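Local atomic coordinates of Oxidored_FMN domain-containing protein (PDB entry 6L6J), a protein that probably oxidises the amine 6-hydroxypseudooxynicotine, using bound flavin mononucleotide and a [4Fe-4S] cluster. Residues D262-S267 against E566-V571; D529-A534 against H562-M567. All coordinates share one frame; numbering follows the deposited sequence.

Contact 1 (D262-S267 against E566-V571). With FMN (flavin mononucleotide), chain B.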
ATOM      1  N   ASP A 262     -10.384  11.272   0.330  1.00 43.72           N
ATOM      2  CA  ASP A 262     -10.246  10.192  -0.675  1.00 41.72           C
ATOM      3  C   ASP A 262      -8.887   9.496  -0.514  1.00 38.36           C
ATOM      4  O   ASP A 262      -7.847  10.170  -0.528  1.00 38.16           O
ATOM      5  CB  ASP A 262     -10.554  10.647  -2.094  1.00 44.74           C
ATOM      6  CG  ASP A 262     -11.020   9.485  -2.967  1.00 44.31           C
ATOM      7  OD1 ASP A 262     -12.022   8.829  -2.598  1.00 42.77           O
ATOM      8  OD2 ASP A 262     -10.350   9.212  -3.988  1.00 49.59           O
ATOM      9  N   TRP A 263      -8.954   8.169  -0.356  1.00 35.73           N
ATOM     10  CA  TRP A 263      -7.816   7.268  -0.079  1.00 32.98           C
ATOM     11  C   TRP A 263      -6.734   7.433  -1.157  1.00 30.91           C
ATOM     12  O   TRP A 263      -5.552   7.366  -0.802  1.00 32.43           O
ATOM     13  CB  TRP A 263      -8.355   5.840   0.046  1.00 32.89           C
ATOM     14  CG  TRP A 263      -7.456   4.882   0.773  1.00 34.95           C
ATOM     15  CD1 TRP A 263      -6.248   5.143   1.359  1.00 36.11           C
ATOM     16  CD2 TRP A 263      -7.707   3.481   0.988  1.00 35.19           C
ATOM     17  NE1 TRP A 263      -5.719   3.998   1.896  1.00 38.04           N
ATOM     18  CE2 TRP A 263      -6.585   2.961   1.669  1.00 35.29           C
ATOM     19  CE3 TRP A 263      -8.760   2.616   0.659  1.00 35.92           C
ATOM     20  CZ2 TRP A 263      -6.501   1.622   2.035  1.00 38.62           C
ATOM     21  CZ3 TRP A 263      -8.672   1.283   1.026  1.00 36.39           C
ATOM     22  CH2 TRP A 263      -7.553   0.794   1.699  1.00 37.19           C
ATOM     23  N   ALA A 264      -7.124   7.669  -2.409  1.00 30.10           N
ATOM     24  CA  ALA A 264      -6.235   7.702  -3.594  1.00 29.01           C
ATOM     25  C   ALA A 264      -5.320   8.924  -3.511  1.00 29.82           C
ATOM     26  O   ALA A 264      -4.228   8.890  -4.140  1.00 28.31           O
ATOM     27  CB  ALA A 264      -7.055   7.716  -4.865  1.00 27.14           C
ATOM     28  N   TRP A 265      -5.771   9.950  -2.769  1.00 30.31           N
ATOM     29  CA  TRP A 265      -5.021  11.203  -2.482  1.00 31.70           C
ATOM     30  C   TRP A 265      -4.321  11.149  -1.108  1.00 31.54           C
ATOM     31  O   TRP A 265      -3.307  11.857  -0.913  1.00 37.13           O
ATOM     32  CB  TRP A 265      -5.988  12.382  -2.594  1.00 33.27           C
ATOM     33  CG  TRP A 265      -6.690  12.470  -3.910  1.00 33.25           C
ATOM     34  CD1 TRP A 265      -7.916  11.957  -4.230  1.00 33.45           C
ATOM     35  CD2 TRP A 265      -6.208  13.129  -5.091  1.00 33.04           C
ATOM     36  NE1 TRP A 265      -8.231  12.245  -5.533  1.00 34.57           N
ATOM     37  CE2 TRP A 265      -7.202  12.976  -6.082  1.00 34.61           C
ATOM     38  CE3 TRP A 265      -5.037  13.817  -5.409  1.00 33.55           C
ATOM     39  CZ2 TRP A 265      -7.057  13.502  -7.365  1.00 35.06           C
ATOM     40  CZ3 TRP A 265      -4.892  14.325  -6.680  1.00 37.67           C
ATOM     41  CH2 TRP A 265      -5.895  14.182  -7.641  1.00 34.96           C
ATOM     42  N   ASP A 266      -4.827  10.341  -0.181  1.00 31.46           N
ATOM     43  CA  ASP A 266      -4.259  10.156   1.185  1.00 32.48           C
ATOM     44  C   ASP A 266      -3.064   9.183   1.135  1.00 29.17           C
ATOM     45  O   ASP A 266      -1.979   9.537   1.592  1.00 27.25           O
ATOM     46  CB  ASP A 266      -5.343   9.676   2.167  1.00 32.50           C
ATOM     47  CG  ASP A 266      -4.898   9.701   3.634  1.00 31.25           C
ATOM     48  OD1 ASP A 266      -4.103  10.591   3.980  1.00 27.20           O
ATOM     49  OD2 ASP A 266      -5.367   8.837   4.415  1.00 29.18           O
ATOM     50  N   SER A 267      -3.278   7.971   0.646  1.00 28.38           N
ATOM     51  CA  SER A 267      -2.208   6.967   0.431  1.00 29.87           C
ATOM     52  C   SER A 267      -1.697   7.102  -1.013  1.00 30.17           C
ATOM     53  O   SER A 267      -1.831   6.128  -1.795  1.00 28.81           O
ATOM     54  CB  SER A 267      -2.723   5.582   0.741  1.00 31.51           C
ATOM     55  OG  SER A 267      -3.263   5.534   2.052  1.00 30.05           O
ATOM     56  N   GLU A 566      -4.416   4.007  -7.966  1.00 25.34           N
ATOM     57  CA  GLU A 566      -3.670   4.778  -8.998  1.00 25.86           C
ATOM     58  C   GLU A 566      -4.542   5.034 -10.229  1.00 26.42           C
ATOM     59  O   GLU A 566      -4.120   5.842 -11.069  1.00 27.13           O
ATOM     60  CB  GLU A 566      -2.383   4.055  -9.392  1.00 25.05           C
ATOM     61  CG  GLU A 566      -1.384   3.953  -8.256  1.00 25.99           C
ATOM     62  CD  GLU A 566      -0.117   3.191  -8.632  1.00 28.77           C
ATOM     63  OE1 GLU A 566      -0.219   1.980  -8.972  1.00 30.25           O
ATOM     64  OE2 GLU A 566       0.974   3.807  -8.628  1.00 27.48           O
ATOM     65  N   MET A 567      -5.713   4.402 -10.356  1.00 29.29           N
ATOM     66  CA  MET A 567      -6.508   4.507 -11.616  1.00 30.65           C
ATOM     67  C   MET A 567      -6.757   5.987 -11.925  1.00 30.08           C
ATOM     68  O   MET A 567      -6.387   6.424 -13.025  1.00 30.18           O
ATOM     69  CB  MET A 567      -7.852   3.773 -11.572  1.00 29.87           C
ATOM     70  CG  MET A 567      -8.293   3.368 -12.987  1.00 30.25           C
ATOM     71  SD  MET A 567      -9.991   2.779 -13.182  1.00 27.80           S
ATOM     72  CE  MET A 567     -10.007   1.486 -11.940  1.00 30.28           C
ATOM     73  N   VAL A 568      -7.312   6.730 -10.965  1.00 27.57           N
ATOM     74  CA  VAL A 568      -7.723   8.147 -11.175  1.00 25.71           C
ATOM     75  C   VAL A 568      -6.496   8.990 -11.558  1.00 25.13           C
ATOM     76  O   VAL A 568      -6.654   9.946 -12.303  1.00 25.04           O
ATOM     77  CB  VAL A 568      -8.446   8.690  -9.930  1.00 25.99           C
ATOM     78  CG1 VAL A 568      -7.519   8.715  -8.716  1.00 27.83           C
ATOM     79  CG2 VAL A 568      -9.056  10.063 -10.166  1.00 24.89           C
ATOM     80  N   HIS A 569      -5.312   8.672 -11.040  1.00 26.66           N
ATOM     81  CA  HIS A 569      -4.053   9.425 -11.303  1.00 24.75           C
ATOM     82  C   HIS A 569      -3.478   9.019 -12.662  1.00 25.93           C
ATOM     83  O   HIS A 569      -2.981   9.923 -13.366  1.00 27.33           O
ATOM     84  CB  HIS A 569      -3.010   9.226 -10.185  1.00 25.16           C
ATOM     85  CG  HIS A 569      -3.528   9.568  -8.838  1.00 24.57           C
ATOM     86  ND1 HIS A 569      -4.369  10.635  -8.636  1.00 25.44           N
ATOM     87  CD2 HIS A 569      -3.382   8.956  -7.649  1.00 25.92           C
ATOM     88  CE1 HIS A 569      -4.705  10.686  -7.366  1.00 26.89           C
ATOM     89  NE2 HIS A 569      -4.136   9.643  -6.738  1.00 27.45           N
ATOM     90  N   VAL A 570      -3.512   7.728 -13.014  1.00 25.90           N
ATOM     91  CA  VAL A 570      -3.018   7.252 -14.338  1.00 27.37           C
ATOM     92  C   VAL A 570      -3.863   7.950 -15.414  1.00 30.39           C
ATOM     93  O   VAL A 570      -3.259   8.611 -16.303  1.00 30.87           O
ATOM     94  CB  VAL A 570      -3.054   5.723 -14.496  1.00 26.65           C
ATOM     95  CG1 VAL A 570      -2.515   5.317 -15.852  1.00 27.13           C
ATOM     96  CG2 VAL A 570      -2.282   4.988 -13.411  1.00 28.62           C
ATOM     97  N   VAL A 571      -5.196   7.833 -15.319  1.00 29.02           N
ATOM     98  CA  VAL A 571      -6.157   8.465 -16.267  1.00 29.33           C
ATOM     99  C   VAL A 571      -5.818   9.966 -16.381  1.00 28.84           C
ATOM    100  O   VAL A 571      -5.462  10.391 -17.507  1.00 28.10           O
ATOM    101  CB  VAL A 571      -7.623   8.215 -15.860  1.00 29.41           C
ATOM    102  CG1 VAL A 571      -8.593   9.034 -16.692  1.00 31.30           C
ATOM    103  CG2 VAL A 571      -7.988   6.748 -15.938  1.00 28.64           C
TER
HETATM  104  N1  FMN B 701      -6.908   5.338   7.099  1.00 30.60           N
HETATM  105  C2  FMN B 701      -7.989   5.275   7.942  1.00 31.69           C
HETATM  106  O2  FMN B 701      -8.383   6.331   8.445  1.00 34.56           O
HETATM  107  N3  FMN B 701      -8.628   4.148   8.285  1.00 29.69           N
HETATM  108  C4  FMN B 701      -8.232   2.960   7.800  1.00 28.54           C
HETATM  109  O4  FMN B 701      -8.822   1.927   8.113  1.00 23.32           O
HETATM  110  C4A FMN B 701      -7.083   2.924   6.852  1.00 29.52           C
HETATM  111  N5  FMN B 701      -6.639   1.759   6.322  1.00 29.28           N
HETATM  112  C5A FMN B 701      -5.544   1.772   5.528  1.00 30.51           C
HETATM  113  C6  FMN B 701      -5.036   0.570   5.041  1.00 28.75           C
HETATM  114  C7  FMN B 701      -3.906   0.591   4.248  1.00 27.65           C
HETATM  115  C7M FMN B 701      -3.419  -0.689   3.687  1.00 29.78           C
HETATM  116  C8  FMN B 701      -3.218   1.851   3.944  1.00 28.42           C
HETATM  117  C8M FMN B 701      -2.011   1.899   3.053  1.00 33.08           C
HETATM  118  C9  FMN B 701      -3.700   3.042   4.416  1.00 27.87           C
HETATM  119  C9A FMN B 701      -4.836   3.064   5.214  1.00 28.46           C
HETATM  120  N10 FMN B 701      -5.319   4.268   5.748  1.00 28.02           N
HETATM  121  C10 FMN B 701      -6.426   4.214   6.557  1.00 27.22           C
HETATM  122  C1' FMN B 701      -4.666   5.589   5.481  1.00 29.24           C
HETATM  123  C2' FMN B 701      -3.464   5.784   6.385  1.00 26.33           C
HETATM  124  O2' FMN B 701      -3.956   5.900   7.708  1.00 25.77           O
HETATM  125  C3' FMN B 701      -2.677   7.017   6.053  1.00 27.04           C
HETATM  126  O3' FMN B 701      -3.492   8.163   6.299  1.00 29.14           O
HETATM  127  C4' FMN B 701      -2.159   7.064   4.616  1.00 26.57           C
HETATM  128  O4' FMN B 701      -1.621   5.776   4.236  1.00 27.59           O
HETATM  129  C5' FMN B 701      -1.127   8.169   4.437  1.00 22.79           C
HETATM  130  O5' FMN B 701      -0.026   7.888   5.285  1.00 24.04           O
HETATM  131  P   FMN B 701       1.268   7.095   4.718  1.00 25.80           P
HETATM  132  O1P FMN B 701       1.864   7.984   3.651  1.00 23.09           O
HETATM  133  O2P FMN B 701       2.108   6.946   5.948  1.00 26.19           O
HETATM  134  O3P FMN B 701       0.731   5.781   4.184  1.00 25.32           O

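Contact 2 (D529-A534 against H562-M567)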
ATOM      1  N   ASP A 529      -2.162  -7.039 -19.578  1.00 30.34           N
ATOM      2  CA  ASP A 529      -1.480  -7.294 -18.286  1.00 28.48           C
ATOM      3  C   ASP A 529      -2.322  -6.696 -17.161  1.00 28.73           C
ATOM      4  O   ASP A 529      -2.415  -7.349 -16.123  1.00 31.22           O
ATOM      5  CB  ASP A 529      -0.077  -6.696 -18.263  1.00 28.75           C
ATOM      6  CG  ASP A 529       0.527  -6.653 -16.878  1.00 28.18           C
ATOM      7  OD1 ASP A 529       1.065  -7.677 -16.447  1.00 26.45           O
ATOM      8  OD2 ASP A 529       0.410  -5.599 -16.241  1.00 30.89           O
ATOM      9  N   TYR A 530      -2.867  -5.490 -17.363  1.00 27.26           N
ATOM     10  CA  TYR A 530      -3.903  -4.846 -16.502  1.00 26.91           C
ATOM     11  C   TYR A 530      -3.267  -4.137 -15.292  1.00 27.81           C
ATOM     12  O   TYR A 530      -4.021  -3.677 -14.380  1.00 25.88           O
ATOM     13  CB  TYR A 530      -4.947  -5.875 -16.022  1.00 25.02           C
ATOM     14  CG  TYR A 530      -5.892  -6.418 -17.070  1.00 24.03           C
ATOM     15  CD1 TYR A 530      -5.769  -6.095 -18.414  1.00 23.65           C
ATOM     16  CD2 TYR A 530      -6.906  -7.294 -16.717  1.00 23.21           C
ATOM     17  CE1 TYR A 530      -6.644  -6.588 -19.369  1.00 23.57           C
ATOM     18  CE2 TYR A 530      -7.769  -7.830 -17.659  1.00 22.96           C
ATOM     19  CZ  TYR A 530      -7.645  -7.472 -18.988  1.00 24.44           C
ATOM     20  OH  TYR A 530      -8.550  -7.964 -19.871  1.00 21.26           O
ATOM     21  N   TYR A 531      -1.935  -4.030 -15.232  1.00 28.29           N
ATOM     22  CA  TYR A 531      -1.255  -3.291 -14.125  1.00 27.77           C
ATOM     23  C   TYR A 531      -0.506  -2.068 -14.687  1.00 28.79           C
ATOM     24  O   TYR A 531      -1.048  -1.407 -15.568  1.00 45.66           O
ATOM     25  CB  TYR A 531      -0.490  -4.341 -13.315  1.00 26.22           C
ATOM     26  CG  TYR A 531       0.059  -3.878 -11.994  1.00 27.15           C
ATOM     27  CD1 TYR A 531      -0.356  -2.699 -11.400  1.00 27.24           C
ATOM     28  CD2 TYR A 531       1.038  -4.603 -11.344  1.00 30.09           C
ATOM     29  CE1 TYR A 531       0.194  -2.252 -10.211  1.00 27.69           C
ATOM     30  CE2 TYR A 531       1.575  -4.186 -10.131  1.00 29.09           C
ATOM     31  CZ  TYR A 531       1.163  -2.997  -9.562  1.00 28.53           C
ATOM     32  OH  TYR A 531       1.688  -2.567  -8.366  1.00 27.20           O
ATOM     33  N   TYR A 532       0.722  -1.791 -14.270  1.00 27.64           N
ATOM     34  CA  TYR A 532       1.431  -0.510 -14.549  1.00 28.06           C
ATOM     35  C   TYR A 532       2.265  -0.554 -15.837  1.00 27.44           C
ATOM     36  O   TYR A 532       2.545   0.512 -16.375  1.00 30.78           O
ATOM     37  CB  TYR A 532       2.371  -0.199 -13.382  1.00 27.49           C
ATOM     38  CG  TYR A 532       3.453  -1.231 -13.185  1.00 25.85           C
ATOM     39  CD1 TYR A 532       3.246  -2.330 -12.373  1.00 27.24           C
ATOM     40  CD2 TYR A 532       4.690  -1.104 -13.788  1.00 26.95           C
ATOM     41  CE1 TYR A 532       4.237  -3.270 -12.143  1.00 26.66           C
ATOM     42  CE2 TYR A 532       5.692  -2.034 -13.579  1.00 27.23           C
ATOM     43  CZ  TYR A 532       5.469  -3.123 -12.755  1.00 27.12           C
ATOM     44  OH  TYR A 532       6.464  -4.040 -12.554  1.00 25.91           O
ATOM     45  N   MET A 533       2.708  -1.726 -16.297  1.00 26.52           N
ATOM     46  CA  MET A 533       3.761  -1.805 -17.341  1.00 25.89           C
ATOM     47  C   MET A 533       3.306  -1.123 -18.636  1.00 25.41           C
ATOM     48  O   MET A 533       4.133  -0.459 -19.280  1.00 26.68           O
ATOM     49  CB  MET A 533       4.151  -3.240 -17.663  1.00 27.54           C
ATOM     50  CG  MET A 533       5.236  -3.348 -18.730  1.00 29.58           C
ATOM     51  SD  MET A 533       6.700  -2.301 -18.428  1.00 31.69           S
ATOM     52  CE  MET A 533       7.684  -3.391 -17.399  1.00 31.07           C
ATOM     53  N   ALA A 534       2.051  -1.261 -19.015  1.00 25.09           N
ATOM     54  CA  ALA A 534       1.543  -0.677 -20.274  1.00 26.92           C
ATOM     55  C   ALA A 534       1.337   0.825 -20.091  1.00 27.76           C
ATOM     56  O   ALA A 534       1.638   1.561 -21.054  1.00 27.97           O
ATOM     57  CB  ALA A 534       0.288  -1.374 -20.731  1.00 26.59           C
ATOM     58  N   HIS A 562      -7.285   0.204  -9.670  1.00 22.23           N
ATOM     59  CA  HIS A 562      -8.455   0.418  -8.786  1.00 23.29           C
ATOM     60  C   HIS A 562      -8.027   0.075  -7.365  1.00 23.32           C
ATOM     61  O   HIS A 562      -8.504   0.733  -6.431  1.00 25.23           O
ATOM     62  CB  HIS A 562      -9.648  -0.444  -9.207  1.00 26.81           C
ATOM     63  CG  HIS A 562     -10.834  -0.301  -8.312  1.00 28.21           C
ATOM     64  ND1 HIS A 562     -11.534   0.900  -8.196  1.00 28.69           N
ATOM     65  CD2 HIS A 562     -11.443  -1.190  -7.496  1.00 28.26           C
ATOM     66  CE1 HIS A 562     -12.525   0.739  -7.334  1.00 29.28           C
ATOM     67  NE2 HIS A 562     -12.478  -0.527  -6.875  1.00 29.76           N
ATOM     68  N   ASN A 563      -7.124  -0.904  -7.245  1.00 22.86           N
ATOM     69  CA  ASN A 563      -6.700  -1.554  -5.978  1.00 22.19           C
ATOM     70  C   ASN A 563      -5.448  -0.871  -5.401  1.00 23.74           C
ATOM     71  O   ASN A 563      -5.328  -0.818  -4.177  1.00 22.80           O
ATOM     72  CB  ASN A 563      -6.481  -3.055  -6.164  1.00 20.48           C
ATOM     73  CG  ASN A 563      -7.754  -3.803  -6.498  1.00 21.58           C
ATOM     74  OD1 ASN A 563      -8.851  -3.386  -6.111  1.00 21.93           O
ATOM     75  ND2 ASN A 563      -7.611  -4.923  -7.197  1.00 20.54           N
ATOM     76  N   THR A 564      -4.537  -0.378  -6.239  1.00 24.29           N
ATOM     77  CA  THR A 564      -3.342   0.374  -5.799  1.00 23.83           C
ATOM     78  C   THR A 564      -3.724   1.852  -5.633  1.00 26.20           C
ATOM     79  O   THR A 564      -2.844   2.641  -5.256  1.00 26.73           O
ATOM     80  CB  THR A 564      -2.207   0.199  -6.809  1.00 25.12           C
ATOM     81  OG1 THR A 564      -2.664   0.820  -8.007  1.00 22.74           O
ATOM     82  CG2 THR A 564      -1.834  -1.250  -7.071  1.00 23.61           C
ATOM     83  N   LEU A 565      -4.986   2.209  -5.908  1.00 25.93           N
ATOM     84  CA  LEU A 565      -5.526   3.585  -5.833  1.00 24.81           C
ATOM     85  C   LEU A 565      -4.722   4.485  -6.763  1.00 25.02           C
ATOM     86  O   LEU A 565      -4.384   5.606  -6.350  1.00 27.39           O
ATOM     87  CB  LEU A 565      -5.443   4.091  -4.398  1.00 25.39           C
ATOM     88  CG  LEU A 565      -6.085   3.200  -3.344  1.00 26.47           C
ATOM     89  CD1 LEU A 565      -5.691   3.679  -1.944  1.00 25.49           C
ATOM     90  CD2 LEU A 565      -7.586   3.163  -3.507  1.00 26.35           C
ATOM     91  N   GLU A 566      -4.416   4.007  -7.966  1.00 25.34           N
ATOM     92  CA  GLU A 566      -3.670   4.778  -8.998  1.00 25.86           C
ATOM     93  C   GLU A 566      -4.542   5.034 -10.229  1.00 26.42           C
ATOM     94  O   GLU A 566      -4.120   5.842 -11.069  1.00 27.13           O
ATOM     95  CB  GLU A 566      -2.383   4.055  -9.392  1.00 25.05           C
ATOM     96  CG  GLU A 566      -1.384   3.953  -8.256  1.00 25.99           C
ATOM     97  CD  GLU A 566      -0.117   3.191  -8.632  1.00 28.77           C
ATOM     98  OE1 GLU A 566      -0.219   1.980  -8.972  1.00 30.25           O
ATOM     99  OE2 GLU A 566       0.974   3.807  -8.628  1.00 27.48           O
ATOM    100  N   MET A 567      -5.713   4.402 -10.356  1.00 29.29           N
ATOM    101  CA  MET A 567      -6.508   4.507 -11.616  1.00 30.65           C
ATOM    102  C   MET A 567      -6.757   5.987 -11.925  1.00 30.08           C
ATOM    103  O   MET A 567      -6.387   6.424 -13.025  1.00 30.18           O
ATOM    104  CB  MET A 567      -7.852   3.773 -11.572  1.00 29.87           C
ATOM    105  CG  MET A 567      -8.293   3.368 -12.987  1.00 30.25           C
ATOM    106  SD  MET A 567      -9.991   2.779 -13.182  1.00 27.80           S
ATOM    107  CE  MET A 567     -10.007   1.486 -11.940  1.00 30.28           C
TER
HETATM  108  O   HOH W   1       1.712   0.492  -7.994  1.00 23.41           O

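Contact 1 (D262-S267 against E566-V571)
A single imidazole edge serves two neighbouring residues: His569 gives NE2 to the backbone carbonyl of Ala264 and turns CE1 onto the indole of Trp265. The bond from His569 NE2 to Ala264 O, 2.7 Å, is nearly straight at the hydrogen (172°) and lies in the imidazole plane, yet it descends on the carbonyl from well above the carbonyl plane. CE1 of His569 sits over the middle of the six-membered ring of Trp265, 3.6 Å from CE2, in a T-shaped pair with planes at 77°. His569 CG lies beside its own backbone N (chi1 -55°), which swings the ring back over the start of its helix, where Val568 CG1 covers part of one face. The same CG1 meets Ala264 CB at 4.0 Å. Helix 263-266 follows strand 255-261 of the TIM barrel, whereas helix 567-577 belongs to the OYE-like second alpha/beta domain, so this contact joins two parts of the fold. Phe273 adds another edge-to-face partner to His569. On the flavin side of the short helix, FMN O3' donates to Asp266 OD2 (2.7 Å), an oxygen that also bonds His173, while Gln278 takes OD1. Ser267 OG shares a hydrogen bond with FMN O4' at 2.7 Å, and Trp263 sets an indole edge against the flavin, NE1 lying 3.4 Å from C9.

Contact 2 (D529-A534 against H562-M567)
Tyr531 carries the first segment's side of this contact, reaching Thr564 directly and Glu566 through water. The loop leading to it is folded by Asp529, whose OD2 accepts from Tyr531 N at 3.0 Å and closes an Asx turn; the amide meets the carboxylate from above its plane. Tyr530, at positive phi, turns its ring elsewhere, to a cation-pi contact with Arg492 and a hydrogen bond with Thr553. Tyr531 then extends across, CG opposite its backbone N (chi1 -169°), so that the phenol end reaches the second segment: CE1 lies 3.9 Å from Thr564 CG2, and the hydroxyl is close to the same methyl. Its OH donates to a water 3.1 Å away, and that water donates in turn to Glu566 OE1, at 2.6 Å. Thr564 OG1 donates to the same OE1 at 2.9 Å, on its anti side and 17° out of the carboxylate plane, so two donors grip one oxygen. The other oxygen, OE2, is bonded to Ser269 and salt-bridged to Arg271. Replacing Thr564 with an alanine would probably leave Glu566 OE1 with one donor fewer and open a gap beside the Tyr531 ring where the methyl had packed. Tyr532 rests CD1 over the centre of the Tyr531 ring face, and its own OH bonds Glu430. Strands 522-527, 547-552 and 580-582 are parallel neighbours linked through helices, and both segments occupy strand-to-helix connections at one end of this sheet, the beta-alpha-beta arrangement of a Rossmann-like domain.

Overall arrangement
Contacts 1 and 2 lie with their centres 11 Å apart and share Glu566 and Met567, at the turn from helix 561-564 into helix 567-577. Leu565 joins them: its CD1 packs 3.5 Å from Trp263 CG, and its carbonyl O lies 3.7 Å from Ala264 CB. Asn348, of the iron-sulfur pocket, bonds both Ser267 O and Thr564 O and so ties the two contacts to the cluster's surroundings. Contact 1 meets the flavin directly, whereas the side chain of Thr564 in contact 2 stays about 10 Å from FMN, nearest atoms. Between nearest atoms, the side chain of Tyr531 lies about 8 Å from the iron-sulfur cluster and that of His569 about 13 Å.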